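PDB 2JEQ: xyloglucanase from Paenibacillus pabuli, which hydrolyses the beta-1,4-linked glucan backbone of xyloglucan, as a member of glycoside hydrolase family 5 with a TIM-barrel fold. Local coordinates for residues A[180-185]-A[227-232]; A[220-225]-A[257-262]; A[91-96]-A[131-136]. One frame throughout, in Å; residues are numbered along the deposited sequence. Where two conformers were deposited one is given.

Contact 1: residues A[180-185]-A[227-232]; sequences MNEVFD and WNTNID. With BGC (beta-D-glucopyranose), chain B.
F184 lies flat against the side-chain amide of N228, in the loops that follow strands 175-178 and 222-225 at the C-terminal, catalytic rim of a TIM barrel. The planes of ring and amide are only 18° apart, and OD1 of N228 hangs over the ring near its rim, 3.1 Å from CD1 of F184. With CG between the backbone N and the carbonyl carbon (chi1 83°), the F184 ring is swung over that amide. CB of F184 sits over the W227 indole, 3.8 Å from the centre of its five-membered ring, a CH-pi contact. D185 meets that indole at the edge, OD1 being 3.2 Å from CZ2 of W227.

The direct polar tie is backbone: N228 N donates to V183 O over 3.0 Å. A water then bridges the side chains, donating both to N228 OD1 and to E182 OE1, which also bonds to Y135; OE2 of E182 is hydrogen-bonded to ND1 of H264. An Asn-Glu pair after the fourth strand is consistent with the general acid/base site of family 5. N181, steadied by R87 at its OD1, donates through ND2 to O2 of the bound glucose at 3.1 Å and 152°.

Contact 2: residues A[220-225]-A[257-262]; sequences RWLLVP and KRIMIS
Strands 222-225 and 259-262 run parallel as neighbours in the TIM barrel, 4.3 Å apart at their closest and splayed by 34°, with L222, L223 and V224 registered against I259, M260 and I261. A ladder of four N-H...O bonds joins them: L222 N to R258 O, M260 N to L222 O, V224 N to M260 O and S262 N to V224 O, the last the shortest at 2.7 Å.

W221, just ahead of its strand, is gripped on two opposite faces. R258 bends at chi2 and chi3 to lay its guanidinium over the indole, with CZ 3.7 Å from the centre of the five-membered ring, a cation-pi contact in which the two planes are 33° apart. From the other face M260, extended beyond CG, brings its CE to 4.0 Å from the same ring centre; its sulfur stands obliquely to the six-membered ring in a Met-aromatic contact. I38, from the N-terminal helix 38-42, touches both W221 and M260.

L223 points to the same side of the sheet as M260, and its CD1 reaches CB of M260 at 3.5 Å. L222, V224 and I259 turn the other way, onto helix 193-211, L222 CB packing on I259 CD1 at 3.8 Å; I261 shares that face and touches L242.

The salt bridge from NH2 of R258 to D173 and the bond from its NE to A219 O fix the guanidinium's rotation over the indole, and its charge is probably shared between the carboxylate and the pi cloud of W221.

Contact 3: residues A[91-96]-A[131-136]; sequences SYLNNI and HGDGYN. With BGC (beta-D-glucopyranose), chain B; XYS (alpha-D-xylopyranose), chain C.
D133 reaches across to the backbone of Y92 and L93 and grips both N-H groups with one carboxylate, joining the loops after strands 85-88 and 125-129 on the C-terminal rim of the TIM barrel. This is the tight part. OD1 takes Y92 N on its syn lone pair, 2.8 Å away and practically straight at 179°. OD2 receives L93 N at 2.6 Å, somewhat out of the carboxylate plane, and also accepts from W142 NE1. CD2 of L93 slants across D133, 3.7 Å from its CG. Next to it S91 OG, which also bonds to E53 O, accepts G132 N at 2.9 Å; a beta carbon on G132 would run into that hydroxyl. With an alanine in place of D133, the N-H groups of Y92 and L93 would probably be left without their acceptor and the 91-96 loop less firmly tied down.

Packing is looser at I96, whose CD1 only skirts D133 OD2. Beyond G132 the 131-136 segment turns from its partner toward the substrate cleft. There Y135 lays one ring face under the xylose, C4 of the sugar standing over the ring centre. A chi1 of -159° swings the H131 ring away from S91 and out to the glucose; with ND1 bonded to N129, it turns its edge to the sugar, NE2 meeting O3 of the glucose at 2.9 Å.

How the contacts relate
All three contacts belong to one TIM barrel, at different levels of it. Contact 2 is buried in the wall, where strands meet through a regular backbone ladder and apolar side chains, with its one charged stack at the N-terminal end. Contacts 1 and 3 join rim loops and both reach the sugar. Contact 1, partly buried, has one backbone bond, a stacked amide and waters; contact 3, buried where its segments touch, has side-chain acceptors gripping backbone N-H groups. Contact 1 sits above contact 2, continuing from the same strand 222-225, and N181 and M180 pack on P225. Contacts 1 and 3 meet in the cleft through E182 and Y135. Contacts 2 and 3 do not touch.

Contact 1: residues A[180-185]-A[227-232]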
loop_
_atom_site.group_PDB
_atom_site.type_symbol
_atom_site.label_atom_id
_atom_site.label_comp_id
_atom_site.label_asym_id
_atom_site.label_seq_id
_atom_site.Cartn_x
_atom_site.Cartn_y
_atom_site.Cartn_z
ATOM N N MET A 180 2.513 -7.549 3.601
ATOM C CA MET A 180 1.960 -8.006 2.349
ATOM C C MET A 180 1.058 -6.900 1.845
ATOM O O MET A 180 0.946 -5.840 2.487
ATOM C CB MET A 180 1.212 -9.336 2.522
ATOM C CG MET A 180 0.200 -9.328 3.653
ATOM S SD MET A 180 0.029 -11.003 4.351
ATOM C CE MET A 180 -1.533 -10.719 5.166
ATOM N N ASN A 181 0.429 -7.140 0.707
ATOM C CA ASN A 181 -0.301 -6.091 0.011
ATOM C C ASN A 181 -1.784 -6.368 0.164
ATOM O O ASN A 181 -2.322 -6.173 1.252
ATOM C CB ASN A 181 0.125 -5.975 -1.460
ATOM C CG ASN A 181 -0.750 -5.001 -2.249
ATOM O OD1 ASN A 181 -1.081 -3.914 -1.774
ATOM N ND2 ASN A 181 -1.171 -5.419 -3.439
ATOM N N GLU A 182 -2.427 -6.858 -0.893
ATOM C CA GLU A 182 -3.861 -7.205 -0.828
ATOM C C GLU A 182 -4.052 -8.717 -0.840
ATOM O O GLU A 182 -3.960 -9.378 -1.889
ATOM C CB GLU A 182 -4.646 -6.551 -1.968
ATOM C CG GLU A 182 -4.693 -5.029 -1.929
ATOM C CD GLU A 182 -5.436 -4.417 -3.124
ATOM O OE1 GLU A 182 -5.619 -5.108 -4.177
ATOM O OE2 GLU A 182 -5.784 -3.209 -3.012
ATOM N N VAL A 183 -4.332 -9.270 0.328
ATOM C CA VAL A 183 -4.277 -10.706 0.479
ATOM C C VAL A 183 -5.684 -11.244 0.755
ATOM O O VAL A 183 -6.308 -10.862 1.734
ATOM C CB VAL A 183 -3.241 -11.137 1.583
ATOM C CG1 VAL A 183 -3.324 -12.622 1.878
ATOM C CG2 VAL A 183 -1.830 -10.734 1.187
ATOM N N PHE A 184 -6.145 -12.116 -0.145
ATOM C CA PHE A 184 -7.464 -12.724 -0.120
ATOM C C PHE A 184 -7.550 -13.912 -1.096
ATOM O O PHE A 184 -6.540 -14.297 -1.709
ATOM C CB PHE A 184 -8.593 -11.673 -0.269
ATOM C CG PHE A 184 -8.916 -11.257 -1.699
ATOM C CD1 PHE A 184 -7.926 -10.824 -2.579
ATOM C CD2 PHE A 184 -10.235 -11.266 -2.135
ATOM C CE1 PHE A 184 -8.239 -10.437 -3.908
ATOM C CE2 PHE A 184 -10.578 -10.886 -3.461
ATOM C CZ PHE A 184 -9.574 -10.464 -4.341
ATOM N N ASP A 185 -8.732 -14.517 -1.218
ATOM C CA ASP A 185 -8.886 -15.732 -2.030
ATOM C C ASP A 185 -9.367 -15.482 -3.451
ATOM O O ASP A 185 -9.697 -16.430 -4.177
ATOM C CB ASP A 185 -9.799 -16.767 -1.320
ATOM C CG ASP A 185 -11.196 -16.214 -0.970
ATOM O OD1 ASP A 185 -11.427 -14.978 -1.085
ATOM O OD2 ASP A 185 -12.085 -17.031 -0.568
ATOM N N TRP A 227 -8.074 -8.428 5.599
ATOM C CA TRP A 227 -8.592 -9.095 4.423
ATOM C C TRP A 227 -8.781 -8.156 3.226
ATOM O O TRP A 227 -9.593 -7.215 3.279
ATOM C CB TRP A 227 -9.940 -9.738 4.743
ATOM C CG TRP A 227 -10.456 -10.659 3.643
ATOM C CD1 TRP A 227 -11.366 -10.362 2.666
ATOM C CD2 TRP A 227 -10.077 -12.017 3.434
ATOM N NE1 TRP A 227 -11.586 -11.467 1.862
ATOM C CE2 TRP A 227 -10.812 -12.498 2.321
ATOM C CE3 TRP A 227 -9.209 -12.893 4.104
ATOM C CZ2 TRP A 227 -10.678 -13.812 1.838
ATOM C CZ3 TRP A 227 -9.083 -14.206 3.626
ATOM C CH2 TRP A 227 -9.803 -14.647 2.497
ATOM N N ASN A 228 -8.053 -8.440 2.153
ATOM C CA ASN A 228 -8.094 -7.650 0.896
ATOM C C ASN A 228 -7.889 -6.155 1.102
ATOM O O ASN A 228 -8.425 -5.346 0.345
ATOM C CB ASN A 228 -9.416 -7.903 0.176
ATOM C CG ASN A 228 -9.338 -7.687 -1.334
ATOM O OD1 ASN A 228 -8.272 -7.760 -1.938
ATOM N ND2 ASN A 228 -10.495 -7.451 -1.947
ATOM N N THR A 229 -7.076 -5.792 2.097
ATOM C CA THR A 229 -6.997 -4.404 2.624
ATOM C C THR A 229 -8.376 -3.708 2.711
ATOM O O THR A 229 -8.509 -2.524 2.409
ATOM C CB THR A 229 -6.052 -3.484 1.804
ATOM O OG1 THR A 229 -6.421 -3.525 0.423
ATOM C CG2 THR A 229 -4.593 -3.874 1.959
ATOM N N ASN A 230 -9.401 -4.451 3.086
ATOM C CA ASN A 230 -10.757 -3.938 3.074
ATOM C C ASN A 230 -11.175 -3.484 4.482
ATOM O O ASN A 230 -11.175 -4.276 5.420
ATOM C CB ASN A 230 -11.687 -5.007 2.490
ATOM C CG ASN A 230 -13.185 -4.593 2.475
ATOM O OD1 ASN A 230 -13.873 -4.587 3.513
ATOM N ND2 ASN A 230 -13.700 -4.316 1.283
ATOM N N ILE A 231 -11.521 -2.205 4.623
ATOM C CA ILE A 231 -11.884 -1.620 5.938
ATOM C C ILE A 231 -12.963 -2.427 6.676
ATOM O O ILE A 231 -12.814 -2.714 7.854
ATOM C CB ILE A 231 -12.326 -0.127 5.817
ATOM C CG1 ILE A 231 -11.123 0.774 5.524
ATOM C CG2 ILE A 231 -12.981 0.359 7.103
ATOM C CD1 ILE A 231 -11.492 2.145 4.893
ATOM N N ASP A 232 -14.033 -2.797 5.977
ATOM C CA ASP A 232 -15.172 -3.452 6.613
ATOM C C ASP A 232 -14.741 -4.802 7.163
ATOM O O ASP A 232 -15.036 -5.147 8.322
ATOM C CB ASP A 232 -16.330 -3.639 5.622
ATOM C CG ASP A 232 -17.226 -2.418 5.514
ATOM O OD1 ASP A 232 -16.967 -1.399 6.187
ATOM O OD2 ASP A 232 -18.218 -2.497 4.738
HETATM C C2 BGC B . -3.106 -2.886 -6.152
HETATM C C3 BGC B . -2.355 -2.337 -7.359
HETATM C C4 BGC B . -3.313 -2.035 -8.535
HETATM C C5 BGC B . -4.524 -1.221 -8.037
HETATM C C6 BGC B . -5.572 -0.787 -9.078
HETATM C C1 BGC B . -4.236 -1.903 -5.910
HETATM O O1 BGC B . -4.884 -2.085 -4.679
HETATM O O2 BGC B . -2.245 -2.991 -5.032
HETATM O O3 BGC B . -1.386 -3.273 -7.742
HETATM O O4 BGC B . -2.604 -1.347 -9.543
HETATM O O5 BGC B . -5.111 -2.013 -7.011
HETATM O O6 BGC B . -6.096 -1.901 -9.785
HETATM O O HOH W 1 -4.420 -7.769 2.352
HETATM O O HOH W 2 -7.918 -6.951 -4.359
#

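Contact 2: residues A[220-225]-A[257-262]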
loop_
_atom_site.group_PDB
_atom_site.type_symbol
_atom_site.label_atom_id
_atom_site.label_comp_id
_atom_site.label_asym_id
_atom_site.label_seq_id
_atom_site.Cartn_x
_atom_site.Cartn_y
_atom_site.Cartn_z
ATOM N N ARG A 220 11.649 -1.305 14.465
ATOM C CA ARG A 220 11.064 -0.522 13.386
ATOM C C ARG A 220 9.545 -0.757 13.303
ATOM O O ARG A 220 9.044 -1.791 13.755
ATOM C CB ARG A 220 11.780 -0.725 12.038
ATOM C CG ARG A 220 11.217 -1.796 11.111
ATOM C CD ARG A 220 11.858 -1.715 9.701
ATOM N NE ARG A 220 13.300 -1.925 9.778
ATOM C CZ ARG A 220 14.213 -0.971 9.615
ATOM N NH1 ARG A 220 13.843 0.284 9.335
ATOM N NH2 ARG A 220 15.503 -1.279 9.751
ATOM N N TRP A 221 8.843 0.259 12.818
ATOM C CA TRP A 221 7.433 0.162 12.498
ATOM C C TRP A 221 7.172 -0.924 11.466
ATOM O O TRP A 221 7.806 -0.931 10.409
ATOM C CB TRP A 221 6.958 1.498 11.933
ATOM C CG TRP A 221 6.847 2.532 12.985
ATOM C CD1 TRP A 221 7.716 3.543 13.238
ATOM C CD2 TRP A 221 5.816 2.624 13.972
ATOM N NE1 TRP A 221 7.272 4.293 14.312
ATOM C CE2 TRP A 221 6.117 3.733 14.792
ATOM C CE3 TRP A 221 4.670 1.867 14.249
ATOM C CZ2 TRP A 221 5.296 4.126 15.858
ATOM C CZ3 TRP A 221 3.858 2.250 15.316
ATOM C CH2 TRP A 221 4.177 3.376 16.106
ATOM N N LEU A 222 6.196 -1.793 11.762
ATOM C CA LEU A 222 5.763 -2.828 10.821
ATOM C C LEU A 222 4.287 -2.639 10.497
ATOM O O LEU A 222 3.445 -2.509 11.400
ATOM C CB LEU A 222 6.040 -4.240 11.385
ATOM C CG LEU A 222 7.417 -4.474 12.045
ATOM C CD1 LEU A 222 7.510 -5.829 12.771
ATOM C CD2 LEU A 222 8.535 -4.356 11.012
ATOM N N LEU A 223 3.976 -2.638 9.200
ATOM C CA LEU A 223 2.633 -2.332 8.689
ATOM C C LEU A 223 1.979 -3.627 8.226
ATOM O O LEU A 223 2.606 -4.412 7.496
ATOM C CB LEU A 223 2.726 -1.300 7.525
ATOM C CG LEU A 223 1.470 -0.849 6.791
ATOM C CD1 LEU A 223 0.482 -0.250 7.781
ATOM C CD2 LEU A 223 1.680 0.177 5.619
ATOM N N VAL A 224 0.746 -3.885 8.685
ATOM C CA VAL A 224 0.052 -5.142 8.350
ATOM C C VAL A 224 -1.386 -4.858 7.918
ATOM O O VAL A 224 -2.031 -3.956 8.473
ATOM C CB VAL A 224 0.032 -6.177 9.533
ATOM C CG1 VAL A 224 1.472 -6.584 9.943
ATOM C CG2 VAL A 224 -0.829 -5.674 10.745
ATOM N N PRO A 225 -1.886 -5.577 6.906
ATOM C CA PRO A 225 -3.296 -5.379 6.527
ATOM C C PRO A 225 -4.223 -6.427 7.111
ATOM O O PRO A 225 -3.752 -7.386 7.697
ATOM C CB PRO A 225 -3.251 -5.592 5.021
ATOM C CG PRO A 225 -2.256 -6.664 4.841
ATOM C CD PRO A 225 -1.213 -6.494 5.962
ATOM N N LYS A 257 3.168 0.131 21.149
ATOM C CA LYS A 257 3.074 -0.550 19.857
ATOM C C LYS A 257 3.957 0.038 18.755
ATOM O O LYS A 257 4.005 1.256 18.563
ATOM C CB LYS A 257 1.605 -0.651 19.412
ATOM C CG LYS A 257 0.724 -1.312 20.480
ATOM C CD LYS A 257 -0.726 -0.932 20.329
ATOM C CE LYS A 257 -1.577 -1.634 21.364
ATOM N NZ LYS A 257 -1.658 -0.853 22.630
ATOM N N ARG A 258 4.662 -0.847 18.049
ATOM C CA ARG A 258 5.419 -0.476 16.855
ATOM C C ARG A 258 4.834 -1.191 15.649
ATOM O O ARG A 258 5.564 -1.633 14.759
ATOM C CB ARG A 258 6.910 -0.785 17.030
ATOM C CG ARG A 258 7.536 -0.081 18.210
ATOM C CD ARG A 258 7.564 1.387 17.988
ATOM N NE ARG A 258 8.606 1.709 17.020
ATOM C CZ ARG A 258 9.021 2.936 16.739
ATOM N NH1 ARG A 258 8.447 3.990 17.322
ATOM N NH2 ARG A 258 10.004 3.104 15.860
ATOM N N ILE A 259 3.501 -1.311 15.662
ATOM C CA ILE A 259 2.741 -1.922 14.579
ATOM C C ILE A 259 1.713 -0.896 14.068
ATOM O O ILE A 259 1.094 -0.191 14.867
ATOM C CB ILE A 259 2.032 -3.230 15.050
ATOM C CG1 ILE A 259 3.040 -4.258 15.616
ATOM C CG2 ILE A 259 1.159 -3.847 13.938
ATOM C CD1 ILE A 259 4.195 -4.613 14.705
ATOM N N MET A 260 1.572 -0.806 12.743
ATOM C CA MET A 260 0.559 0.007 12.069
ATOM C C MET A 260 -0.371 -0.923 11.313
ATOM O O MET A 260 -0.027 -2.066 11.012
ATOM C CB MET A 260 1.175 0.957 11.043
ATOM C CG MET A 260 2.186 1.930 11.566
ATOM S SD MET A 260 3.105 2.700 10.221
ATOM C CE MET A 260 3.920 4.024 11.076
ATOM N N ILE A 261 -1.547 -0.415 10.996
ATOM C CA ILE A 261 -2.568 -1.179 10.267
ATOM C C ILE A 261 -2.781 -0.543 8.902
ATOM O O ILE A 261 -2.917 0.668 8.810
ATOM C CB ILE A 261 -3.934 -1.184 11.022
ATOM C CG1 ILE A 261 -3.745 -1.591 12.493
ATOM C CG2 ILE A 261 -4.960 -2.070 10.281
ATOM C CD1 ILE A 261 -2.940 -2.886 12.714
ATOM N N SER A 262 -2.822 -1.393 7.876
ATOM C CA SER A 262 -3.075 -1.019 6.488
ATOM C C SER A 262 -4.532 -1.223 6.055
ATOM O O SER A 262 -5.211 -2.164 6.482
ATOM C CB SER A 262 -2.206 -1.873 5.574
ATOM O OG SER A 262 -2.485 -1.625 4.216
#

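Contact 3: residues A[91-96]-A[131-136]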
loop_
_atom_site.group_PDB
_atom_site.type_symbol
_atom_site.label_atom_id
_atom_site.label_comp_id
_atom_site.label_asym_id
_atom_site.label_seq_id
_atom_site.Cartn_x
_atom_site.Cartn_y
_atom_site.Cartn_z
ATOM N N SER A 91 7.651 -6.884 -5.864
ATOM C CA SER A 91 7.349 -8.297 -6.096
ATOM C C SER A 91 8.609 -9.153 -6.099
ATOM O O SER A 91 9.686 -8.732 -6.560
ATOM C CB SER A 91 6.652 -8.471 -7.453
ATOM O OG SER A 91 5.312 -8.023 -7.333
ATOM N N TYR A 92 8.465 -10.366 -5.600
ATOM C CA TYR A 92 9.576 -11.287 -5.551
ATOM C C TYR A 92 9.443 -12.446 -6.540
ATOM O O TYR A 92 10.271 -12.588 -7.444
ATOM C CB TYR A 92 9.812 -11.704 -4.103
ATOM C CG TYR A 92 10.334 -10.509 -3.302
ATOM C CD1 TYR A 92 11.695 -10.307 -3.169
ATOM C CD2 TYR A 92 9.468 -9.533 -2.760
ATOM C CE1 TYR A 92 12.220 -9.168 -2.462
ATOM C CE2 TYR A 92 9.999 -8.401 -2.029
ATOM C CZ TYR A 92 11.392 -8.261 -1.905
ATOM O OH TYR A 92 11.984 -7.198 -1.230
ATOM N N LEU A 93 8.398 -13.254 -6.374
ATOM C CA LEU A 93 7.999 -14.253 -7.378
ATOM C C LEU A 93 9.146 -15.177 -7.800
ATOM O O LEU A 93 9.707 -15.872 -6.946
ATOM C CB LEU A 93 7.309 -13.562 -8.581
ATOM C CG LEU A 93 6.118 -12.630 -8.240
ATOM C CD1 LEU A 93 5.645 -11.757 -9.413
ATOM C CD2 LEU A 93 4.946 -13.393 -7.664
ATOM N N ASN A 94 9.497 -15.215 -9.082
ATOM C CA ASN A 94 10.523 -16.157 -9.520
ATOM C C ASN A 94 11.961 -15.763 -9.200
ATOM O O ASN A 94 12.874 -16.574 -9.340
ATOM C CB ASN A 94 10.349 -16.552 -10.972
ATOM C CG ASN A 94 9.102 -17.419 -11.190
ATOM O OD1 ASN A 94 8.608 -18.082 -10.261
ATOM N ND2 ASN A 94 8.595 -17.416 -12.417
ATOM N N ASN A 95 12.134 -14.544 -8.703
ATOM C CA ASN A 95 13.409 -14.103 -8.154
ATOM C C ASN A 95 13.760 -14.771 -6.812
ATOM O O ASN A 95 14.851 -14.579 -6.273
ATOM C CB ASN A 95 13.439 -12.568 -8.048
ATOM C CG ASN A 95 13.713 -11.909 -9.387
ATOM O OD1 ASN A 95 13.837 -10.683 -9.484
ATOM N ND2 ASN A 95 13.836 -12.724 -10.429
ATOM N N ILE A 96 12.826 -15.573 -6.308
ATOM C CA ILE A 96 13.034 -16.409 -5.131
ATOM C C ILE A 96 13.488 -17.796 -5.578
ATOM O O ILE A 96 12.771 -18.500 -6.323
ATOM C CB ILE A 96 11.750 -16.558 -4.273
ATOM C CG1 ILE A 96 11.229 -15.203 -3.840
ATOM C CG2 ILE A 96 12.028 -17.389 -3.013
ATOM C CD1 ILE A 96 9.842 -15.299 -3.297
ATOM N N HIS A 131 4.253 -7.543 -2.743
ATOM C CA HIS A 131 3.088 -7.062 -3.502
ATOM C C HIS A 131 2.444 -8.154 -4.379
ATOM O O HIS A 131 1.436 -8.735 -3.983
ATOM C CB HIS A 131 3.480 -5.845 -4.362
ATOM C CG HIS A 131 2.322 -4.974 -4.772
ATOM N ND1 HIS A 131 1.875 -3.918 -4.002
ATOM C CD2 HIS A 131 1.523 -5.002 -5.868
ATOM C CE1 HIS A 131 0.860 -3.330 -4.608
ATOM N NE2 HIS A 131 0.624 -3.969 -5.744
ATOM N N GLY A 132 3.025 -8.426 -5.548
ATOM C CA GLY A 132 2.442 -9.394 -6.526
ATOM C C GLY A 132 2.313 -10.814 -5.987
ATOM O O GLY A 132 1.395 -11.536 -6.361
ATOM N N ASP A 133 3.231 -11.194 -5.088
ATOM C CA ASP A 133 3.348 -12.549 -4.522
ATOM C C ASP A 133 2.098 -13.055 -3.825
ATOM O O ASP A 133 1.841 -14.262 -3.842
ATOM C CB ASP A 133 4.541 -12.653 -3.562
ATOM C CG ASP A 133 5.844 -12.305 -4.239
ATOM O OD1 ASP A 133 6.007 -11.132 -4.607
ATOM O OD2 ASP A 133 6.704 -13.193 -4.398
ATOM N N GLY A 134 1.329 -12.132 -3.257
ATOM C CA GLY A 134 0.126 -12.468 -2.473
ATOM C C GLY A 134 -1.129 -12.685 -3.295
ATOM O O GLY A 134 -2.149 -13.072 -2.739
ATOM N N TYR A 135 -1.047 -12.454 -4.620
ATOM C CA TYR A 135 -2.209 -12.496 -5.533
ATOM C C TYR A 135 -2.371 -13.822 -6.251
ATOM O O TYR A 135 -1.430 -14.321 -6.866
ATOM C CB TYR A 135 -2.079 -11.434 -6.633
ATOM C CG TYR A 135 -2.432 -10.016 -6.254
ATOM C CD1 TYR A 135 -3.721 -9.695 -5.796
ATOM C CD2 TYR A 135 -1.524 -8.969 -6.447
ATOM C CE1 TYR A 135 -4.047 -8.410 -5.454
ATOM C CE2 TYR A 135 -1.857 -7.651 -6.108
ATOM C CZ TYR A 135 -3.123 -7.386 -5.629
ATOM O OH TYR A 135 -3.497 -6.124 -5.307
ATOM N N ASN A 136 -3.597 -14.359 -6.211
ATOM C CA ASN A 136 -3.978 -15.497 -7.001
ATOM C C ASN A 136 -3.885 -15.192 -8.491
ATOM O O ASN A 136 -3.626 -16.078 -9.295
ATOM C CB ASN A 136 -5.421 -15.894 -6.671
ATOM C CG ASN A 136 -5.530 -16.781 -5.453
ATOM O OD1 ASN A 136 -5.823 -16.310 -4.349
ATOM N ND2 ASN A 136 -5.344 -18.083 -5.650
HETATM C C2 BGC B . -3.106 -2.886 -6.152
HETATM C C3 BGC B . -2.355 -2.337 -7.359
HETATM C C4 BGC B . -3.313 -2.035 -8.535
HETATM C C5 BGC B . -4.524 -1.221 -8.037
HETATM C C6 BGC B . -5.572 -0.787 -9.078
HETATM C C1 BGC B . -4.236 -1.903 -5.910
HETATM O O1 BGC B . -4.884 -2.085 -4.679
HETATM O O2 BGC B . -2.245 -2.991 -5.032
HETATM O O3 BGC B . -1.386 -3.273 -7.742
HETATM O O4 BGC B . -2.604 -1.347 -9.543
HETATM O O5 BGC B . -5.111 -2.013 -7.011
HETATM O O6 BGC B . -6.096 -1.901 -9.785
HETATM C C1 XYS C . -2.255 -7.301 -11.303
HETATM C C2 XYS C . -3.233 -8.446 -11.516
HETATM C C3 XYS C . -4.515 -8.082 -10.781
HETATM C C4 XYS C . -4.253 -7.736 -9.326
HETATM C C5 XYS C . -3.097 -6.732 -9.212
HETATM O O2 XYS C . -3.563 -8.567 -12.887
HETATM O O3 XYS C . -5.490 -9.098 -10.840
HETATM O O4 XYS C . -5.463 -7.172 -8.892
HETATM O O5 XYS C . -1.985 -7.181 -9.979
#